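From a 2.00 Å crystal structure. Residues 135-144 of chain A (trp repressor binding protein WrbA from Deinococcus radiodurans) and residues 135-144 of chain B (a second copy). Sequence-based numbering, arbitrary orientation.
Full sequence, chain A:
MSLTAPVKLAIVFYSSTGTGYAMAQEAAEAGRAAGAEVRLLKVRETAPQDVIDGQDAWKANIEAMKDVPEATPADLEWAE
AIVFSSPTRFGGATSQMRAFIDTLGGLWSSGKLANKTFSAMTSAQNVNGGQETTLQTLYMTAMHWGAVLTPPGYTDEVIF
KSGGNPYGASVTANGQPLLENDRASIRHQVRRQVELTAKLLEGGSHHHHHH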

ATOM      1  N   LEU A 135      -4.284   8.307  -2.593  1.00 11.76           N
ATOM      2  CA  LEU A 135      -4.906   8.591  -1.293  1.00 11.91           C
ATOM      3  C   LEU A 135      -4.174   7.811  -0.220  1.00 11.80           C
ATOM      4  O   LEU A 135      -3.767   8.351   0.792  1.00 10.95           O
ATOM      5  CB  LEU A 135      -6.421   8.237  -1.297  1.00 11.59           C
ATOM      6  CG  LEU A 135      -7.279   8.982  -2.317  1.00 12.61           C
ATOM      7  CD1 LEU A 135      -8.731   8.529  -2.266  1.00 15.26           C
ATOM      8  CD2 LEU A 135      -7.182  10.479  -2.073  1.00 11.78           C
ATOM      9  N   GLN A 136      -3.974   6.529  -0.467  1.00 12.69           N
ATOM     10  CA  GLN A 136      -3.301   5.674   0.491  1.00 13.06           C
ATOM     11  C   GLN A 136      -1.907   6.175   0.894  1.00 13.08           C
ATOM     12  O   GLN A 136      -1.555   6.129   2.068  1.00 12.70           O
ATOM     13  CB  GLN A 136      -3.205   4.269  -0.081  1.00 13.21           C
ATOM     14  CG  GLN A 136      -2.303   3.351   0.671  1.00 14.57           C
ATOM     15  CD  GLN A 136      -2.073   2.062  -0.084  1.00 15.38           C
ATOM     16  OE1 GLN A 136      -1.297   2.023  -1.049  1.00 24.45           O
ATOM     17  NE2 GLN A 136      -2.762   1.015   0.321  1.00 15.70           N
ATOM     18  N   THR A 137      -1.120   6.664  -0.063  1.00 13.35           N
ATOM     19  CA  THR A 137       0.217   7.199   0.259  1.00 13.06           C
ATOM     20  C   THR A 137       0.120   8.430   1.161  1.00 13.08           C
ATOM     21  O   THR A 137       0.928   8.598   2.064  1.00 13.31           O
ATOM     22  CB  THR A 137       1.083   7.534  -0.991  1.00 13.32           C
ATOM     23  OG1 THR A 137       0.468   8.585  -1.758  1.00 14.48           O
ATOM     24  CG2 THR A 137       1.267   6.302  -1.871  1.00 15.07           C
ATOM     25  N   LEU A 138      -0.865   9.286   0.919  1.00 12.30           N
ATOM     26  CA  LEU A 138      -1.066  10.437   1.753  1.00 11.88           C
ATOM     27  C   LEU A 138      -1.545  10.047   3.142  1.00 11.34           C
ATOM     28  O   LEU A 138      -1.132  10.657   4.116  1.00 11.69           O
ATOM     29  CB  LEU A 138      -2.018  11.439   1.102  1.00 11.79           C
ATOM     30  CG  LEU A 138      -1.521  12.069  -0.209  1.00 12.67           C
ATOM     31  CD1 LEU A 138      -2.629  12.891  -0.860  1.00 13.69           C
ATOM     32  CD2 LEU A 138      -0.255  12.894   0.011  1.00 12.63           C
ATOM     33  N   TYR A 139      -2.391   9.026   3.255  1.00 11.51           N
ATOM     34  CA  TYR A 139      -2.795   8.539   4.578  1.00 11.95           C
ATOM     35  C   TYR A 139      -1.636   7.923   5.367  1.00 12.26           C
ATOM     36  O   TYR A 139      -1.515   8.161   6.568  1.00 11.46           O
ATOM     37  CB  TYR A 139      -3.965   7.551   4.485  1.00 11.53           C
ATOM     38  CG  TYR A 139      -5.291   8.221   4.276  1.00 10.26           C
ATOM     39  CD1 TYR A 139      -5.878   8.979   5.280  1.00  9.58           C
ATOM     40  CD2 TYR A 139      -5.970   8.093   3.084  1.00 10.67           C
ATOM     41  CE1 TYR A 139      -7.083   9.595   5.101  1.00 10.02           C
ATOM     42  CE2 TYR A 139      -7.194   8.715   2.896  1.00 10.47           C
ATOM     43  CZ  TYR A 139      -7.744   9.454   3.896  1.00 10.82           C
ATOM     44  OH  TYR A 139      -8.953  10.065   3.695  1.00 10.34           O
ATOM     45  N   MET A 140      -0.779   7.160   4.696  1.00 12.90           N
ATOM     46  CA  MET A 140       0.365   6.569   5.379  1.00 13.52           C
ATOM     47  C   MET A 140       1.247   7.664   5.959  1.00 13.11           C
ATOM     48  O   MET A 140       1.742   7.533   7.067  1.00 12.99           O
ATOM     49  CB  MET A 140       1.179   5.672   4.441  1.00 13.97           C
ATOM     50  CG  MET A 140       0.426   4.437   3.881  1.00 17.14           C
ATOM     51  SD  MET A 140      -0.735   3.592   4.993  1.00 24.75           S
ATOM     52  CE  MET A 140       0.341   2.554   5.992  1.00 23.51           C
ATOM     53  N   THR A 141       1.441   8.739   5.201  1.00 13.36           N
ATOM     54  CA  THR A 141       2.244   9.874   5.637  1.00 13.07           C
ATOM     55  C   THR A 141       1.694  10.432   6.948  1.00 12.71           C
ATOM     56  O   THR A 141       2.432  10.601   7.925  1.00 11.09           O
ATOM     57  CB  THR A 141       2.280  10.969   4.527  1.00 13.43           C
ATOM     58  OG1 THR A 141       3.179  10.560   3.500  1.00 15.84           O
ATOM     59  CG2 THR A 141       2.743  12.288   5.035  1.00 13.87           C
ATOM     60  N   ALA A 142       0.385  10.674   6.970  1.00 12.34           N
ATOM     61  CA  ALA A 142      -0.282  11.265   8.128  1.00 12.90           C
ATOM     62  C   ALA A 142      -0.190  10.366   9.364  1.00 13.35           C
ATOM     63  O   ALA A 142      -0.208  10.865  10.496  1.00 13.00           O
ATOM     64  CB  ALA A 142      -1.742  11.573   7.790  1.00 12.69           C
ATOM     65  N   MET A 143      -0.051   9.047   9.160  1.00 13.21           N
ATOM     66  CA  MET A 143       0.078   8.144  10.301  1.00 13.86           C
ATOM     67  C   MET A 143       1.345   8.458  11.081  1.00 13.66           C
ATOM     68  O   MET A 143       1.387   8.293  12.295  1.00 13.71           O
ATOM     69  CB  MET A 143       0.117   6.687   9.864  1.00 13.79           C
ATOM     70  CG  MET A 143      -1.176   6.209   9.235  1.00 13.90           C
ATOM     71  SD  MET A 143      -1.308   4.420   9.066  1.00 16.29           S
ATOM     72  CE  MET A 143      -2.716   4.381   7.985  1.00 18.05           C
ATOM     73  N   HIS A 144       2.375   8.896  10.365  1.00 13.69           N
ATOM     74  CA  HIS A 144       3.679   9.194  10.970  1.00 14.15           C
ATOM     75  C   HIS A 144       3.614  10.357  11.946  1.00 13.88           C
ATOM     76  O   HIS A 144       4.449  10.443  12.833  1.00 13.51           O
ATOM     77  CB  HIS A 144       4.732   9.489   9.886  1.00 13.16           C
ATOM     78  CG  HIS A 144       5.294   8.268   9.232  1.00 13.82           C
ATOM     79  ND1 HIS A 144       6.565   7.806   9.495  1.00 12.49           N
ATOM     80  CD2 HIS A 144       4.766   7.424   8.317  1.00 11.85           C
ATOM     81  CE1 HIS A 144       6.791   6.726   8.769  1.00 14.59           C
ATOM     82  NE2 HIS A 144       5.710   6.467   8.055  1.00 14.32           N
TER
ATOM     83  N   LEU B 135      -0.159  -4.120   8.443  1.00 11.68           N
ATOM     84  CA  LEU B 135      -0.891  -3.063   9.117  1.00 12.39           C
ATOM     85  C   LEU B 135      -1.672  -2.211   8.105  1.00 12.38           C
ATOM     86  O   LEU B 135      -2.865  -1.938   8.291  1.00 12.24           O
ATOM     87  CB  LEU B 135       0.063  -2.194   9.926  1.00 12.06           C
ATOM     88  CG  LEU B 135       0.813  -2.936  11.037  1.00 11.79           C
ATOM     89  CD1 LEU B 135       1.928  -2.082  11.581  1.00 11.79           C
ATOM     90  CD2 LEU B 135      -0.157  -3.336  12.163  1.00 10.43           C
ATOM     91  N   GLN B 136      -1.001  -1.785   7.046  1.00 12.84           N
ATOM     92  CA  GLN B 136      -1.637  -1.003   5.993  1.00 12.97           C
ATOM     93  C   GLN B 136      -2.912  -1.668   5.462  1.00 12.59           C
ATOM     94  O   GLN B 136      -3.943  -1.016   5.334  1.00 11.46           O
ATOM     95  CB  GLN B 136      -0.674  -0.785   4.835  1.00 13.30           C
ATOM     96  CG  GLN B 136      -1.313  -0.123   3.601  1.00 14.73           C
ATOM     97  CD  GLN B 136      -0.305   0.078   2.436  1.00 15.04           C
ATOM     98  OE1 GLN B 136       0.119  -0.882   1.772  1.00 20.71           O
ATOM     99  NE2 GLN B 136       0.043   1.322   2.182  1.00 15.44           N
ATOM    100  N   THR B 137      -2.836  -2.952   5.135  1.00 12.44           N
ATOM    101  CA  THR B 137      -4.012  -3.655   4.605  1.00 13.20           C
ATOM    102  C   THR B 137      -5.166  -3.631   5.606  1.00 12.90           C
ATOM    103  O   THR B 137      -6.339  -3.540   5.222  1.00 13.72           O
ATOM    104  CB  THR B 137      -3.715  -5.106   4.217  1.00 13.90           C
ATOM    105  OG1 THR B 137      -3.322  -5.854   5.371  1.00 17.09           O
ATOM    106  CG2 THR B 137      -2.603  -5.180   3.201  1.00 15.05           C
ATOM    107  N   LEU B 138      -4.832  -3.683   6.888  1.00 12.43           N
ATOM    108  CA  LEU B 138      -5.847  -3.654   7.951  1.00 12.18           C
ATOM    109  C   LEU B 138      -6.489  -2.275   8.104  1.00 11.73           C
ATOM    110  O   LEU B 138      -7.713  -2.167   8.296  1.00 10.26           O
ATOM    111  CB  LEU B 138      -5.239  -4.134   9.273  1.00 11.63           C
ATOM    112  CG  LEU B 138      -4.886  -5.629   9.312  1.00 12.72           C
ATOM    113  CD1 LEU B 138      -4.184  -5.974  10.619  1.00 12.71           C
ATOM    114  CD2 LEU B 138      -6.135  -6.537   9.113  1.00 12.48           C
ATOM    115  N   TYR B 139      -5.676  -1.222   8.004  1.00 11.35           N
ATOM    116  CA  TYR B 139      -6.215   0.129   8.024  1.00 12.02           C
ATOM    117  C   TYR B 139      -7.075   0.399   6.798  1.00 12.51           C
ATOM    118  O   TYR B 139      -8.151   1.020   6.938  1.00 11.78           O
ATOM    119  CB  TYR B 139      -5.130   1.218   8.172  1.00 10.73           C
ATOM    120  CG  TYR B 139      -4.538   1.286   9.562  1.00  9.74           C
ATOM    121  CD1 TYR B 139      -5.222   1.886  10.618  1.00  7.20           C
ATOM    122  CD2 TYR B 139      -3.284   0.758   9.822  1.00  9.63           C
ATOM    123  CE1 TYR B 139      -4.695   1.919  11.878  1.00  8.52           C
ATOM    124  CE2 TYR B 139      -2.746   0.791  11.109  1.00  9.89           C
ATOM    125  CZ  TYR B 139      -3.443   1.380  12.120  1.00  9.23           C
ATOM    126  OH  TYR B 139      -2.897   1.411  13.389  1.00 10.83           O
ATOM    127  N   MET B 140      -6.629  -0.054   5.615  1.00 13.19           N
ATOM    128  CA  MET B 140      -7.415   0.175   4.386  1.00 14.47           C
ATOM    129  C   MET B 140      -8.821  -0.442   4.510  1.00 14.18           C
ATOM    130  O   MET B 140      -9.813   0.185   4.137  1.00 13.31           O
ATOM    131  CB  MET B 140      -6.731  -0.351   3.129  1.00 15.30           C
ATOM    132  CG  MET B 140      -5.427   0.358   2.721  1.00 20.47           C
ATOM    133  SD  MET B 140      -5.415   2.171   2.656  1.00 29.02           S
ATOM    134  CE  MET B 140      -4.681   2.535   4.239  1.00 28.81           C
ATOM    135  N   THR B 141      -8.889  -1.664   5.027  1.00 14.56           N
ATOM    136  CA  THR B 141     -10.181  -2.329   5.332  1.00 14.68           C
ATOM    137  C   THR B 141     -11.068  -1.496   6.251  1.00 14.12           C
ATOM    138  O   THR B 141     -12.275  -1.328   6.003  1.00 14.67           O
ATOM    139  CB  THR B 141      -9.921  -3.746   5.948  1.00 14.96           C
ATOM    140  OG1 THR B 141      -9.478  -4.613   4.900  1.00 17.59           O
ATOM    141  CG2 THR B 141     -11.159  -4.335   6.593  1.00 15.69           C
ATOM    142  N   ALA B 142     -10.475  -0.956   7.315  1.00 13.62           N
ATOM    143  CA  ALA B 142     -11.232  -0.129   8.250  1.00 13.65           C
ATOM    144  C   ALA B 142     -11.798   1.125   7.584  1.00 13.31           C
ATOM    145  O   ALA B 142     -12.848   1.628   8.002  1.00 12.40           O
ATOM    146  CB  ALA B 142     -10.384   0.236   9.456  1.00 13.35           C
ATOM    147  N   MET B 143     -11.120   1.636   6.556  1.00 13.37           N
ATOM    148  CA  MET B 143     -11.615   2.825   5.862  1.00 14.22           C
ATOM    149  C   MET B 143     -12.946   2.572   5.164  1.00 14.03           C
ATOM    150  O   MET B 143     -13.791   3.468   5.101  1.00 14.21           O
ATOM    151  CB  MET B 143     -10.622   3.346   4.846  1.00 13.88           C
ATOM    152  CG  MET B 143      -9.323   3.804   5.482  1.00 15.21           C
ATOM    153  SD  MET B 143      -8.363   4.841   4.406  1.00 17.57           S
ATOM    154  CE  MET B 143      -6.808   4.910   5.302  1.00 18.06           C
ATOM    155  N   HIS B 144     -13.121   1.362   4.646  1.00 13.54           N
ATOM    156  CA  HIS B 144     -14.388   0.975   4.032  1.00 14.24           C
ATOM    157  C   HIS B 144     -15.559   1.079   5.021  1.00 14.40           C
ATOM    158  O   HIS B 144     -16.689   1.318   4.611  1.00 14.47           O
ATOM    159  CB  HIS B 144     -14.287  -0.437   3.438  1.00 13.83           C
ATOM    160  CG  HIS B 144     -13.491  -0.509   2.176  1.00 13.63           C
ATOM    161  ND1 HIS B 144     -14.055  -0.804   0.955  1.00 12.98           N
ATOM    162  CD2 HIS B 144     -12.172  -0.312   1.942  1.00 13.13           C
ATOM    163  CE1 HIS B 144     -13.117  -0.801   0.026  1.00 12.29           C
ATOM    164  NE2 HIS B 144     -11.965  -0.499   0.600  1.00 12.58           N
TER

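What does chain B bring to the contact at the start of this stretch? Leu B135 makes no contact with the other stretch, and the work falls to Gln B136, whose CA-to-CB bond points toward the partner helix. Its chi1 and chi2 are both t, so the chain is extended and carries the amide across the gap between two helix axes that come no closer than 11.8 Å. There it meets its own counterpart: Gln B136 NE2 lies 3.2 Å from Gln A136 CD. The two nitrogens, Gln A136 NE2 and Gln B136 NE2, are 3.4 Å apart, but both are donors and no hydrogen bond joins them. Both amides are also hydrogen-bonded elsewhere in the structure.

Does Gln B136 make any polar bond to the other stretch? It makes one, and it is weak: Gln B136 NE2 donates to Met A140 SD at 3.7 Å, with an N-H...S angle of 158°. Sulfur is a large, soft acceptor, and the bond is long. The same nitrogen also packs against the methionine's methylene, with Gln B136 NE2 3.6 Å from Met A140 CG. Thr B137 faces away, and Leu B138 is out of reach.

How does Tyr B139 receive the other chain? It offers a ring face. Met A143 SD sits over the face of the Tyr B139 ring, 4.5 Å from its centroid, the line between them only 18° off the ring normal. The terminal methyl adds an apolar contact, Met A143 CE to Tyr B139 CG at 3.9 Å.

Why does Met B140 touch chain A although its CA-to-CB bond points sideways? With chi1 and chi2 m and chi3 at 98°, the side chain curls, and its end comes nearer. Met B140 CG packs 3.6 Å from Gln A136 NE2, mirroring the contact made by Met A140, while Met B140 CE reaches Met A140 SD at 4.2 Å. The third torsions differ, -81° in Met A140 and 98° in Met B140, so the pairing is not exactly symmetric at its tips.

What closes the contact at the far end of the chain B segment? Beyond Thr B141 and Ala B142, both out of reach, Met B143 extends over the face of Tyr A139. Met B143 SD is 4.4 Å from the Tyr A139 ring centroid, and Met B143 CE, 4.1 Å from that centroid, makes a CH-pi contact. The sulfur-over-face arrangement repeats that of Met A143 and Tyr B139; the CH-pi contact is found only on this side.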